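Local coordinates for protein particle-associated lyase (Acinetobacter bacteriophage AP22, PDB 4Y9V) that probably degrades the capsular polysaccharide of Acinetobacter baumannii by a lyase reaction, serving as the tailspike of the phage, at residues F106-T111 with L216-T221; G246-G251 with P272-N277; S297-V302 with S327-S332. All blocks are in the same frame, centred on the assembly; numbering follows the deposited sequence.

Interaction 1: F106-T111 with L216-T221; sequences FNFGDT and LKTVST
Thr221 OG1 takes part in two hydrogen bonds at once, giving its proton to Asp110 OD1 over 2.7 Å and receiving the backbone N-H of Asn223. The carboxylate oxygen is met on its anti side, 28° out of the carboxylate plane, and the hydroxyl is set for this because OG1 lies between the backbone N and the carbonyl carbon (chi1 70°). Beside it, Thr221 N donates to Gly109 O at 2.9 Å, and the same oxygen also accepts from Asn224 ND2.

Upstream of this polar end the two segments pair as parallel strands. Three backbone hydrogen bonds join them: Val219 N to Phe106 O, Phe106 N to Lys217 O, and Phe108 N to Val219 O at 2.7 Å. The short strands run 24° apart. Laid between strands 83-85 and 237-245, they form successive rungs of a parallel beta-helix, the fold of pectin lyase-like proteins, although 104 residues, including an Ig-like region, separate them in sequence.

Phe106 and Thr218 share one face of the sheet, and the ring of Phe108 packs against Thr218. The Phe108 ring has Phe106 O over the centre of one face, 4.2 Å above its plane, while Ser220 OG sits in the plane at its edge, 3.5 Å from CD2. Both CB and CG2 of Thr218 touch CE2 of that ring, CG2 at 3.6 Å. Further along, Phe106 turns the CD2 edge of its own ring to Leu216 CD1, 3.6 Å away in one of the two deposited leucine conformers, the two side chains there crossing at about a right angle. Phe114 meets both aromatic rings, edge-to-face in the case of Phe108.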
ATOM      1  N   PHE A 106     -12.856 -32.825  14.558  1.00  5.12           N
ATOM      2  CA  PHE A 106     -12.570 -34.113  13.931  1.00  5.17           C
ATOM      3  C   PHE A 106     -11.151 -34.532  14.348  1.00  5.28           C
ATOM      4  O   PHE A 106     -10.195 -33.837  14.056  1.00  5.78           O
ATOM      5  CB  PHE A 106     -12.711 -34.054  12.403  1.00  5.55           C
ATOM      6  CG  PHE A 106     -14.113 -33.645  12.003  1.00  5.45           C
ATOM      7  CD1 PHE A 106     -15.185 -34.494  12.190  1.00  6.51           C
ATOM      8  CD2 PHE A 106     -14.370 -32.411  11.444  1.00  7.60           C
ATOM      9  CE1 PHE A 106     -16.469 -34.102  11.849  1.00  6.73           C
ATOM     10  CE2 PHE A 106     -15.656 -32.034  11.119  1.00  8.71           C
ATOM     11  CZ  PHE A 106     -16.713 -32.889  11.308  1.00  6.68           C
ATOM     12  N   ASN A 107     -11.077 -35.644  15.086  0.65  5.36           N
ATOM     13  CA  ASN A 107      -9.798 -36.148  15.580  0.65  5.42           C
ATOM     14  C   ASN A 107      -9.327 -37.257  14.638  0.65  5.13           C
ATOM     15  O   ASN A 107      -9.875 -38.377  14.671  0.65  5.65           O
ATOM     16  CB  ASN A 107      -9.917 -36.624  17.041  0.65  6.09           C
ATOM     17  CG  ASN A 107      -8.536 -36.867  17.618  0.65  6.54           C
ATOM     18  OD1 ASN A 107      -7.608 -37.243  16.920  0.65  6.70           O
ATOM     19  ND2 ASN A 107      -8.452 -36.646  18.912  0.65  9.18           N
ATOM     20  N   PHE A 108      -8.379 -36.910  13.813  1.00  5.36           N
ATOM     21  CA  PHE A 108      -7.785 -37.765  12.794  1.00  5.38           C
ATOM     22  C   PHE A 108      -6.703 -38.688  13.350  1.00  5.65           C
ATOM     23  O   PHE A 108      -6.222 -39.571  12.616  1.00  6.22           O
ATOM     24  CB  PHE A 108      -7.156 -36.886  11.714  1.00  5.67           C
ATOM     25  CG  PHE A 108      -8.135 -36.025  10.939  1.00  5.40           C
ATOM     26  CD1 PHE A 108      -9.325 -36.544  10.446  1.00  5.88           C
ATOM     27  CD2 PHE A 108      -7.840 -34.693  10.677  1.00  5.73           C
ATOM     28  CE1 PHE A 108     -10.192 -35.746   9.710  1.00  5.80           C
ATOM     29  CE2 PHE A 108      -8.682 -33.918   9.928  1.00  6.08           C
ATOM     30  CZ  PHE A 108      -9.876 -34.422   9.458  1.00  5.93           C
ATOM     31  N   GLY A 109      -6.292 -38.501  14.596  1.00  6.03           N
ATOM     32  CA  GLY A 109      -5.288 -39.403  15.126  1.00  6.54           C
ATOM     33  C   GLY A 109      -4.068 -39.441  14.244  1.00  6.09           C
ATOM     34  O   GLY A 109      -3.557 -38.416  13.793  1.00  6.26           O
ATOM     35  N   ASP A 110      -3.534 -40.662  14.048  1.00  6.73           N
ATOM     36  CA  ASP A 110      -2.357 -40.901  13.255  1.00  7.41           C
ATOM     37  C   ASP A 110      -2.634 -41.079  11.754  1.00  6.67           C
ATOM     38  O   ASP A 110      -1.689 -41.005  10.968  1.00  7.68           O
ATOM     39  CB  ASP A 110      -1.627 -42.155  13.720  1.00  9.08           C
ATOM     40  CG  ASP A 110      -0.922 -42.032  15.045  1.00 10.36           C
ATOM     41  OD1 ASP A 110      -0.151 -41.075  15.211  1.00 11.29           O
ATOM     42  OD2 ASP A 110      -1.095 -42.985  15.843  1.00 19.47           O
ATOM     43  N   THR A 111      -3.882 -41.349  11.374  1.00  6.50           N
ATOM     44  CA  THR A 111      -4.164 -41.843  10.043  1.00  6.84           C
ATOM     45  C   THR A 111      -5.191 -41.044   9.253  1.00  6.28           C
ATOM     46  O   THR A 111      -5.282 -41.270   8.021  1.00  7.93           O
ATOM     47  CB  THR A 111      -4.621 -43.304  10.115  1.00  7.72           C
ATOM     48  OG1 THR A 111      -5.737 -43.426  10.994  1.00  8.61           O
ATOM     49  CG2 THR A 111      -3.504 -44.216  10.644  1.00  9.99           C
ATOM     50  N   LEU A 216     -14.261 -25.397  10.743  0.65  5.54           N
ATOM     51  CA  LEU A 216     -13.682 -26.745  10.668  0.65  5.70           C
ATOM     52  C   LEU A 216     -12.522 -26.728  11.645  0.65  5.45           C
ATOM     53  O   LEU A 216     -11.619 -25.877  11.531  0.65  8.05           O
ATOM     54  CB  LEU A 216     -13.315 -27.053   9.237  0.65  6.39           C
ATOM     55  CG  LEU A 216     -12.621 -28.389   9.024  0.65  6.52           C
ATOM     56  CD1 LEU A 216     -13.453 -29.537   9.513  0.65  7.17           C
ATOM     57  CD2 LEU A 216     -12.241 -28.602   7.547  0.65  7.65           C
ATOM     58  N   LYS A 217     -12.533 -27.620  12.631  1.00  5.58           N
ATOM     59  CA  LYS A 217     -11.512 -27.725  13.663  1.00  5.34           C
ATOM     60  C   LYS A 217     -11.111 -29.201  13.749  1.00  5.32           C
ATOM     61  O   LYS A 217     -11.960 -30.088  13.843  1.00  5.95           O
ATOM     62  CB  LYS A 217     -12.017 -27.211  14.992  1.00  5.84           C
ATOM     63  CG  LYS A 217     -10.991 -27.240  16.121  1.00  6.13           C
ATOM     64  CD  LYS A 217     -11.456 -26.523  17.374  1.00  6.79           C
ATOM     65  CE  LYS A 217     -10.496 -26.722  18.517  1.00  7.81           C
ATOM     66  NZ  LYS A 217     -10.904 -25.933  19.697  1.00  9.06           N
ATOM     67  N   THR A 218      -9.792 -29.428  13.702  1.00  5.55           N
ATOM     68  CA  THR A 218      -9.252 -30.776  13.579  1.00  5.84           C
ATOM     69  C   THR A 218      -8.120 -30.971  14.555  1.00  5.41           C
ATOM     70  O   THR A 218      -7.411 -30.023  14.952  1.00  5.79           O
ATOM     71  CB  THR A 218      -8.773 -31.072  12.147  1.00  6.57           C
ATOM     72  OG1 THR A 218      -7.631 -30.305  11.826  1.00  7.17           O
ATOM     73  CG2 THR A 218      -9.843 -30.749  11.102  1.00  7.59           C
ATOM     74  N   VAL A 219      -7.900 -32.250  14.895  0.65  5.78           N
ATOM     75  CA  VAL A 219      -6.790 -32.706  15.706  0.65  5.43           C
ATOM     76  C   VAL A 219      -6.138 -33.907  15.018  0.65  5.49           C
ATOM     77  O   VAL A 219      -6.848 -34.822  14.613  0.65  6.99           O
ATOM     78  CB  VAL A 219      -7.241 -33.130  17.126  0.65  6.90           C
ATOM     79  CG1 VAL A 219      -6.080 -33.769  17.914  0.65  8.16           C
ATOM     80  CG2 VAL A 219      -7.783 -31.918  17.854  0.65  7.89           C
ATOM     81  N   SER A 220      -4.802 -33.901  14.959  1.00  5.69           N
ATOM     82  CA  SER A 220      -4.051 -35.020  14.449  1.00  5.93           C
ATOM     83  C   SER A 220      -2.794 -35.152  15.325  1.00  6.30           C
ATOM     84  O   SER A 220      -2.387 -34.189  15.954  1.00  7.23           O
ATOM     85  CB  SER A 220      -3.559 -34.744  12.998  1.00  6.36           C
ATOM     86  OG  SER A 220      -4.658 -34.420  12.160  1.00  6.32           O
ATOM     87  N   THR A 221      -2.182 -36.329  15.322  1.00  6.25           N
ATOM     88  CA  THR A 221      -0.875 -36.414  15.945  1.00  6.32           C
ATOM     89  C   THR A 221       0.173 -35.725  15.080  1.00  6.09           C
ATOM     90  O   THR A 221      -0.032 -35.462  13.887  1.00  6.42           O
ATOM     91  CB  THR A 221      -0.454 -37.876  16.189  1.00  7.24           C
ATOM     92  OG1 THR A 221      -0.189 -38.436  14.930  1.00  7.87           O
ATOM     93  CG2 THR A 221      -1.515 -38.644  16.967  1.00  8.28           C
TER

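Interaction 2: G246-G251 with P272-N277; sequences GGKFAG and PANTLN. With 49T (2-acetamido-2-deoxy-alpha-D-fucopyranose), chain B; 49S (2-acetamido-2-deoxy-beta-D-mannopyranuronic acid), chain C.
Asn274 ND2 donates to Lys248 O over 2.9 Å with an angle of 157° at the hydrogen. The acceptor lies in the plane of the asparagine amide, whereas the donor stands 50° above the plane of the lysine carbonyl. This bond joins two loops on the glycan-binding side of a pectin lyase-like beta-helix. The other end of the same amide shapes its own loop, since Asn274 OD1 accepts from Leu276 N at 2.8 Å in an Asx turn. Asn277 OD1 in turn holds Asn274 N at 2.7 Å, so the asparagines brace the loop from within; between the loops, Asn277 N makes a weak bond to Phe249 O.

Packing centres on the Phe249 ring. Its CD1 edge faces Asn274 OD1 at 3.5 Å, with ring and amide planes 59° apart. Lys248 CG covers the centre of one ring face. Over the centre of the opposite face lies C8, the acetamido methyl carbon of the bound 2-acetamido-2-deoxy-fucose, 3.6 Å above the plane in a CH-pi type of contact. Leu276 CD1 touches that same C8 at 3.6 Å.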
ATOM      1  N   GLY A 246      -1.765 -30.301  15.268  1.00  6.06           N
ATOM      2  CA  GLY A 246      -1.062 -31.470  14.820  1.00  6.49           C
ATOM      3  C   GLY A 246      -0.946 -31.563  13.315  1.00  5.85           C
ATOM      4  O   GLY A 246      -1.211 -30.621  12.557  1.00  6.44           O
ATOM      5  N   GLY A 247      -0.506 -32.753  12.881  1.00  6.42           N
ATOM      6  CA  GLY A 247      -0.138 -33.011  11.510  1.00  6.23           C
ATOM      7  C   GLY A 247       1.370 -32.930  11.315  1.00  6.02           C
ATOM      8  O   GLY A 247       2.005 -32.008  11.807  1.00  6.44           O
ATOM      9  N   LYS A 248       1.935 -33.895  10.609  1.00  5.67           N
ATOM     10  CA  LYS A 248       3.389 -33.933  10.459  1.00  5.62           C
ATOM     11  C   LYS A 248       3.932 -32.808   9.569  1.00  5.30           C
ATOM     12  O   LYS A 248       4.962 -32.236   9.892  1.00  6.00           O
ATOM     13  CB  LYS A 248       3.795 -35.309   9.900  1.00  6.05           C
ATOM     14  CG  LYS A 248       5.299 -35.460   9.738  1.00  6.45           C
ATOM     15  CD  LYS A 248       5.667 -36.930   9.456  1.00  8.00           C
ATOM     16  CE  LYS A 248       7.173 -37.101   9.304  1.00 10.51           C
ATOM     17  NZ  LYS A 248       7.468 -38.555   9.151  1.00 14.21           N
ATOM     18  N   PHE A 249       3.258 -32.553   8.438  1.00  5.55           N
ATOM     19  CA  PHE A 249       3.869 -31.747   7.382  1.00  5.53           C
ATOM     20  C   PHE A 249       3.310 -30.340   7.251  1.00  4.99           C
ATOM     21  O   PHE A 249       4.099 -29.399   7.046  1.00  5.29           O
ATOM     22  CB  PHE A 249       3.751 -32.446   6.046  1.00  6.01           C
ATOM     23  CG  PHE A 249       4.566 -33.741   5.970  1.00  6.24           C
ATOM     24  CD1 PHE A 249       5.947 -33.694   6.038  1.00  7.00           C
ATOM     25  CD2 PHE A 249       3.943 -34.972   5.828  1.00  7.09           C
ATOM     26  CE1 PHE A 249       6.702 -34.856   5.971  1.00  8.38           C
ATOM     27  CE2 PHE A 249       4.697 -36.131   5.767  1.00  8.50           C
ATOM     28  CZ  PHE A 249       6.080 -36.083   5.829  1.00  8.59           C
ATOM     29  N   ALA A 250       1.994 -30.171   7.319  1.00  5.26           N
ATOM     30  CA  ALA A 250       1.374 -28.861   7.144  1.00  5.04           C
ATOM     31  C   ALA A 250      -0.025 -28.912   7.758  1.00  5.28           C
ATOM     32  O   ALA A 250      -0.629 -29.974   7.836  1.00  5.93           O
ATOM     33  CB  ALA A 250       1.312 -28.458   5.688  1.00  5.86           C
ATOM     34  N   GLY A 251      -0.535 -27.736   8.112  1.00  5.12           N
ATOM     35  CA  GLY A 251      -1.862 -27.657   8.712  1.00  5.51           C
ATOM     36  C   GLY A 251      -2.996 -27.557   7.708  1.00  5.38           C
ATOM     37  O   GLY A 251      -4.018 -28.286   7.806  1.00  6.48           O
ATOM     38  N   PRO A 272       8.165 -32.027  14.965  1.00  6.78           N
ATOM     39  CA  PRO A 272       9.611 -32.000  14.792  1.00  7.41           C
ATOM     40  C   PRO A 272       9.956 -31.626  13.380  1.00  6.93           C
ATOM     41  O   PRO A 272       9.262 -31.980  12.409  1.00  6.78           O
ATOM     42  CB  PRO A 272      10.029 -33.432  15.139  1.00  8.98           C
ATOM     43  CG  PRO A 272       8.963 -33.905  16.111  1.00  9.69           C
ATOM     44  CD  PRO A 272       7.693 -33.294  15.552  1.00  8.23           C
ATOM     45  N   ALA A 273      11.077 -30.935  13.210  1.00  8.26           N
ATOM     46  CA  ALA A 273      11.473 -30.474  11.882  1.00  8.25           C
ATOM     47  C   ALA A 273      11.635 -31.597  10.891  1.00  7.86           C
ATOM     48  O   ALA A 273      12.253 -32.643  11.159  1.00  9.83           O
ATOM     49  CB  ALA A 273      12.758 -29.648  12.054  1.00 12.64           C
ATOM     50  N   ASN A 274      11.108 -31.365   9.698  1.00  7.19           N
ATOM     51  CA  ASN A 274      11.197 -32.235   8.566  1.00  7.51           C
ATOM     52  C   ASN A 274      11.395 -31.361   7.311  1.00  7.58           C
ATOM     53  O   ASN A 274      11.834 -30.220   7.405  1.00  8.95           O
ATOM     54  CB  ASN A 274      10.016 -33.230   8.534  1.00  7.42           C
ATOM     55  CG  ASN A 274       8.656 -32.567   8.453  1.00  6.69           C
ATOM     56  OD1 ASN A 274       8.394 -31.730   7.566  1.00  7.31           O
ATOM     57  ND2 ASN A 274       7.762 -32.925   9.344  1.00  6.58           N
ATOM     58  N   THR A 275      11.071 -31.855   6.114  0.78  7.25           N
ATOM     59  CA  THR A 275      11.258 -31.109   4.898  0.78  7.81           C
ATOM     60  C   THR A 275      10.204 -30.026   4.672  0.78  6.39           C
ATOM     61  O   THR A 275      10.398 -29.153   3.795  0.78  8.34           O
ATOM     62  CB  THR A 275      11.330 -32.069   3.667  0.78  8.73           C
ATOM     63  OG1 THR A 275      10.166 -32.950   3.667  0.78  9.76           O
ATOM     64  CG2 THR A 275      12.594 -32.887   3.673  0.78 12.99           C
ATOM     65  N   LEU A 276       9.097 -30.063   5.394  1.00  5.81           N
ATOM     66  CA  LEU A 276       8.037 -29.080   5.246  1.00  5.40           C
ATOM     67  C   LEU A 276       7.915 -28.312   6.574  1.00  4.96           C
ATOM     68  O   LEU A 276       8.702 -27.429   6.857  1.00  5.25           O
ATOM     69  CB  LEU A 276       6.730 -29.677   4.721  1.00  5.55           C
ATOM     70  CG  LEU A 276       6.686 -30.041   3.205  1.00  6.17           C
ATOM     71  CD1 LEU A 276       7.505 -31.269   2.880  1.00  7.39           C
ATOM     72  CD2 LEU A 276       5.236 -30.204   2.749  1.00  7.03           C
ATOM     73  N   ASN A 277       6.871 -28.659   7.362  1.00  4.82           N
ATOM     74  CA  ASN A 277       6.466 -27.968   8.584  1.00  4.68           C
ATOM     75  C   ASN A 277       5.911 -26.574   8.269  1.00  4.77           C
ATOM     76  O   ASN A 277       6.502 -25.552   8.578  1.00  5.72           O
ATOM     77  CB  ASN A 277       7.565 -27.786   9.637  1.00  5.34           C
ATOM     78  CG  ASN A 277       8.281 -29.047  10.036  1.00  5.46           C
ATOM     79  OD1 ASN A 277       9.415 -29.246   9.610  1.00  7.31           O
ATOM     80  ND2 ASN A 277       7.665 -29.860  10.877  1.00  6.07           N
TER
HETATM   81  C1  49T B   2       6.614 -32.306  -1.756  1.00  6.73           C
HETATM   82  C2  49T B   2       6.323 -33.754  -1.347  1.00  8.07           C
HETATM   83  N2  49T B   2       6.389 -33.888   0.116  1.00  8.50           N
HETATM   84  C7  49T B   2       5.296 -34.065   0.842  1.00  9.79           C
HETATM   85  O7  49T B   2       4.159 -34.044   0.412  1.00 12.54           O
HETATM   86  C8  49T B   2       5.558 -34.282   2.335  1.00 12.22           C
HETATM   87  O5  49T B   2       6.775 -32.182  -3.124  1.00  6.57           O
HETATM   88  C5  49T B   2       7.783 -33.017  -3.712  1.00  7.00           C
HETATM   89  C6  49T B   2       7.900 -32.651  -5.179  1.00  7.67           C
HETATM   90  C4  49T B   2       7.420 -34.478  -3.461  1.00  8.22           C
HETATM   91  O4  49T B   2       6.176 -34.751  -4.098  1.00  9.22           O
HETATM   92  C3  49T B   2       7.320 -34.701  -1.976  1.00  8.28           C
HETATM   93  O3  49T B   2       6.847 -36.053  -1.731  1.00 10.13           O
HETATM   94  C8  49S C   1       8.199 -26.004  -3.616  1.00  6.02           C
HETATM   95  C7  49S C   1       7.809 -26.521  -2.247  1.00  5.48           C
HETATM   96  O7  49S C   1       6.921 -25.954  -1.574  1.00  5.81           O
HETATM   97  N2  49S C   1       8.467 -27.607  -1.813  1.00  5.46           N
HETATM   98  C2  49S C   1       8.266 -28.191  -0.502  1.00  5.40           C
HETATM   99  C3  49S C   1       7.475 -29.501  -0.561  1.00  5.63           C
HETATM  100  O3  49S C   1       6.191 -29.297  -1.149  1.00  6.07           O
HETATM  101  C1  49S C   1       9.612 -28.467   0.140  1.00  5.48           C
HETATM  102  O1  49S C   1      10.421 -27.327   0.186  1.00  5.80           O
HETATM  103  O5  49S C   1      10.329 -29.411  -0.655  1.00  5.65           O
HETATM  104  C5  49S C   1       9.683 -30.697  -0.630  1.00  5.87           C
HETATM  105  C6  49S C   1      10.556 -31.677  -1.386  1.00  6.62           C
HETATM  106  O6A 49S C   1      11.061 -31.315  -2.478  1.00  7.19           O
HETATM  107  O6B 49S C   1      10.699 -32.815  -0.872  1.00  8.09           O
HETATM  108  C4  49S C   1       8.285 -30.599  -1.245  1.00  5.64           C
HETATM  109  O4  49S C   1       7.754 -31.909  -1.019  1.00  6.29           O

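Interaction 3: S297-V302 with S327-S332; sequences STRHAV and SETDTS. With SO4 (sulfate ion), chain K.
Arg299 CB packs on Thr331 CG2 at 3.8 Å, the first step of a side chain that meets the facing loop, then a water, then a sulfate. Both loops leave strands of the pectin lyase-like beta-helix, 293-297 and 323-327, and lie in successive coils beside the glycan pocket. The next carbon, CG, lies 3.7 Å from Thr329 OG1. A bend at chi3 (64°) then turns NE aside, and it donates to a water that in turn gives a hydrogen bond to Thr329 OG1. At the tip, NH2 binds sulfate O3 at 2.9 Å and NH1 binds O4, with the sulfur in the guanidinium plane; NH1 also donates to Leu276 O. The sulfate, probably from the crystallisation liquor, is further held by Tyr278 and Arg166, two residues of the glycan pocket.

His300 binds the same anion from another direction. Its NE2 points almost straight at sulfate O2, 2.7 Å away with 178° at the hydrogen, while ND1 on the other flank of the ring donates to Ser332 O at 2.8 Å. That carbonyl oxygen is only 6° out of the ring plane, and in this crystal the imidazole is held by a bond at each nitrogen, one of them to the sulfate.

Farther from the anion, Thr298 O is gripped twice by one residue, accepting from Thr329 N and, at 2.8 Å, from Thr329 OG1. Glu328 N bonds to Ser297 O, part of the parallel bridge that pairs Ser297 with Ser327. Thr298 OG1, which also bonds Ala271 O, and Glu328, whose OE2 forms a salt bridge with Lys186 of the second subunit, share a further water: in one of the two deposited glutamate conformers it donates 2.8 Å bonds to Thr298 OG1 and Glu328 OE1.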
ATOM      1  N   SER A 297       4.499 -21.723  13.020  1.00  4.48           N
ATOM      2  CA  SER A 297       4.890 -23.061  12.604  1.00  4.78           C
ATOM      3  C   SER A 297       6.281 -23.396  13.089  1.00  4.54           C
ATOM      4  O   SER A 297       7.117 -22.517  13.313  1.00  4.83           O
ATOM      5  CB  SER A 297       4.850 -23.094  11.066  1.00  5.50           C
ATOM      6  OG  SER A 297       5.257 -24.361  10.589  1.00  7.10           O
ATOM      7  N   THR A 298       6.608 -24.703  13.127  1.00  4.79           N
ATOM      8  CA  THR A 298       7.987 -25.108  13.320  1.00  4.81           C
ATOM      9  C   THR A 298       8.903 -24.480  12.264  1.00  4.69           C
ATOM     10  O   THR A 298      10.005 -24.051  12.591  1.00  5.23           O
ATOM     11  CB  THR A 298       8.115 -26.645  13.286  1.00  4.94           C
ATOM     12  OG1 THR A 298       7.310 -27.139  14.363  1.00  5.33           O
ATOM     13  CG2 THR A 298       9.545 -27.109  13.419  1.00  5.84           C
ATOM     14  N   ARG A 299       8.455 -24.503  11.001  1.00  4.88           N
ATOM     15  CA  ARG A 299       9.173 -23.870   9.897  1.00  4.84           C
ATOM     16  C   ARG A 299       8.263 -22.769   9.322  1.00  4.87           C
ATOM     17  O   ARG A 299       7.703 -21.997  10.080  1.00  5.57           O
ATOM     18  CB  ARG A 299       9.757 -24.881   8.902  1.00  4.97           C
ATOM     19  CG  ARG A 299      10.694 -25.870   9.572  1.00  5.33           C
ATOM     20  CD  ARG A 299      11.431 -26.781   8.611  1.00  5.67           C
ATOM     21  NE  ARG A 299      12.326 -26.029   7.748  1.00  6.00           N
ATOM     22  CZ  ARG A 299      12.187 -25.790   6.470  1.00  5.94           C
ATOM     23  NH1 ARG A 299      11.167 -26.243   5.765  1.00  6.42           N
ATOM     24  NH2 ARG A 299      13.111 -25.042   5.840  1.00  7.42           N
ATOM     25  N   HIS A 300       8.163 -22.644   8.007  1.00  4.85           N
ATOM     26  CA  HIS A 300       7.444 -21.499   7.448  1.00  4.77           C
ATOM     27  C   HIS A 300       5.986 -21.494   7.946  1.00  4.67           C
ATOM     28  O   HIS A 300       5.292 -22.507   7.930  1.00  5.12           O
ATOM     29  CB  HIS A 300       7.462 -21.516   5.934  1.00  5.42           C
ATOM     30  CG  HIS A 300       8.814 -21.614   5.328  1.00  5.24           C
ATOM     31  ND1 HIS A 300       9.841 -20.760   5.591  1.00  5.81           N
ATOM     32  CD2 HIS A 300       9.294 -22.458   4.373  1.00  7.07           C
ATOM     33  CE1 HIS A 300      10.916 -21.061   4.879  1.00  6.74           C
ATOM     34  NE2 HIS A 300      10.615 -22.097   4.138  1.00  7.38           N
ATOM     35  N   ALA A 301       5.531 -20.302   8.330  1.00  4.74           N
ATOM     36  CA  ALA A 301       4.146 -20.113   8.742  1.00  4.72           C
ATOM     37  C   ALA A 301       3.192 -20.123   7.549  1.00  4.72           C
ATOM     38  O   ALA A 301       2.182 -20.800   7.577  1.00  5.20           O
ATOM     39  CB  ALA A 301       4.037 -18.857   9.574  1.00  5.19           C
ATOM     40  N   VAL A 302       3.560 -19.337   6.516  1.00  4.58           N
ATOM     41  CA  VAL A 302       2.958 -19.442   5.186  1.00  4.94           C
ATOM     42  C   VAL A 302       4.100 -19.836   4.264  1.00  4.70           C
ATOM     43  O   VAL A 302       5.081 -19.098   4.124  1.00  5.24           O
ATOM     44  CB  VAL A 302       2.264 -18.163   4.720  1.00  5.19           C
ATOM     45  CG1 VAL A 302       1.847 -18.296   3.262  1.00  6.28           C
ATOM     46  CG2 VAL A 302       1.061 -17.858   5.610  1.00  6.35           C
ATOM     47  N   SER A 327       8.172 -18.525  12.398  0.63  4.61           N
ATOM     48  CA  SER A 327       8.701 -19.869  12.520  0.63  4.49           C
ATOM     49  C   SER A 327       9.431 -20.006  13.852  0.63  4.64           C
ATOM     50  O   SER A 327      10.148 -19.077  14.278  0.63  6.80           O
ATOM     51  CB  SER A 327       9.651 -20.217  11.378  0.63  4.84           C
ATOM     52  OG  SER A 327      10.828 -19.437  11.436  0.63  5.52           O
ATOM     53  N   GLU A 328       9.323 -21.171  14.461  0.74  4.92           N
ATOM     54  CA  GLU A 328      10.054 -21.459  15.717  0.74  5.39           C
ATOM     55  C   GLU A 328      11.520 -21.746  15.457  0.74  5.23           C
ATOM     56  O   GLU A 328      12.391 -21.257  16.215  0.74  6.63           O
ATOM     57  CB  GLU A 328       9.350 -22.667  16.375  0.74  6.46           C
ATOM     58  CG  GLU A 328      10.060 -23.147  17.648  0.74  5.84           C
ATOM     59  CD  GLU A 328      11.082 -24.226  17.418  0.74  6.07           C
ATOM     60  OE1 GLU A 328      10.752 -25.185  16.685  0.74  7.25           O
ATOM     61  OE2 GLU A 328      12.131 -24.178  18.098  0.74  9.05           O
ATOM     62  N   THR A 329      11.832 -22.526  14.424  1.00  5.19           N
ATOM     63  CA  THR A 329      13.198 -22.705  13.994  1.00  5.34           C
ATOM     64  C   THR A 329      13.674 -21.438  13.270  1.00  5.19           C
ATOM     65  O   THR A 329      12.898 -20.546  12.953  1.00  5.77           O
ATOM     66  CB  THR A 329      13.362 -23.942  13.103  1.00  5.69           C
ATOM     67  OG1 THR A 329      12.667 -23.746  11.877  1.00  5.93           O
ATOM     68  CG2 THR A 329      12.926 -25.222  13.808  1.00  6.66           C
ATOM     69  N   ASP A 330      14.969 -21.411  12.946  1.00  5.39           N
ATOM     70  CA  ASP A 330      15.584 -20.196  12.402  1.00  5.29           C
ATOM     71  C   ASP A 330      15.443 -20.015  10.899  1.00  5.66           C
ATOM     72  O   ASP A 330      16.261 -19.316  10.311  1.00  8.97           O
ATOM     73  CB  ASP A 330      17.044 -20.118  12.820  1.00  5.57           C
ATOM     74  CG  ASP A 330      17.629 -18.715  12.747  1.00  5.30           C
ATOM     75  OD1 ASP A 330      16.914 -17.774  13.196  1.00  5.44           O
ATOM     76  OD2 ASP A 330      18.786 -18.573  12.291  1.00  5.83           O
ATOM     77  N   THR A 331      14.399 -20.527  10.310  1.00  5.85           N
ATOM     78  CA  THR A 331      14.002 -20.209   8.943  1.00  5.62           C
ATOM     79  C   THR A 331      13.084 -18.974   8.972  1.00  5.30           C
ATOM     80  O   THR A 331      13.117 -18.209   9.916  1.00  7.92           O
ATOM     81  CB  THR A 331      13.446 -21.442   8.248  1.00  6.99           C
ATOM     82  OG1 THR A 331      13.242 -21.153   6.857  1.00  8.38           O
ATOM     83  CG2 THR A 331      12.147 -21.945   8.819  1.00  8.62           C
ATOM     84  N   SER A 332      12.315 -18.791   7.900  1.00  5.28           N
ATOM     85  CA  SER A 332      11.452 -17.615   7.785  1.00  5.08           C
ATOM     86  C   SER A 332      10.005 -17.931   8.085  1.00  5.01           C
ATOM     87  O   SER A 332       9.449 -18.963   7.706  1.00  5.65           O
ATOM     88  CB  SER A 332      11.559 -17.009   6.391  1.00  5.50           C
ATOM     89  OG  SER A 332      11.165 -17.967   5.400  1.00  5.92           O
TER
HETATM   90  S   SO4 K 809      12.067 -24.823   2.318  0.80  6.01           S
HETATM   91  O1  SO4 K 809      12.164 -25.204   0.918  1.00  8.21           O
HETATM   92  O2  SO4 K 809      12.346 -23.382   2.454  1.00  9.44           O
HETATM   93  O3  SO4 K 809      13.086 -25.604   3.039  1.00  9.85           O
HETATM   94  O4  SO4 K 809      10.746 -25.085   2.937  1.00  7.53           O
HETATM   95  O   HOH W   1       8.101 -26.065  16.793  0.62  8.95           O
HETATM   96  O   HOH W   2      14.136 -24.852   9.760  1.00  8.27           O

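Followed from the N terminus, the three contacts close in series, neither nested nor crossed. Interaction 1 closes the longest excursion, 104 residues that include an Ig-like region, and brings strand 215-220 back beside strand 105-109, in the next coil. Interactions 2 and 3 close shorter loops of 20 and 24 residues farther along the beta-helix. Thr221 O meets Gly247 N in a probable hydrogen bond, passing interaction 1 on to interaction 2. Interaction 2 is joined to interaction 3 where Asn277 O approaches Arg299 N, again a probable hydrogen bond. Interactions 1 and 3 remain about 11 Å apart at their nearest atoms, linked through the glycan-contacting loops of interaction 2.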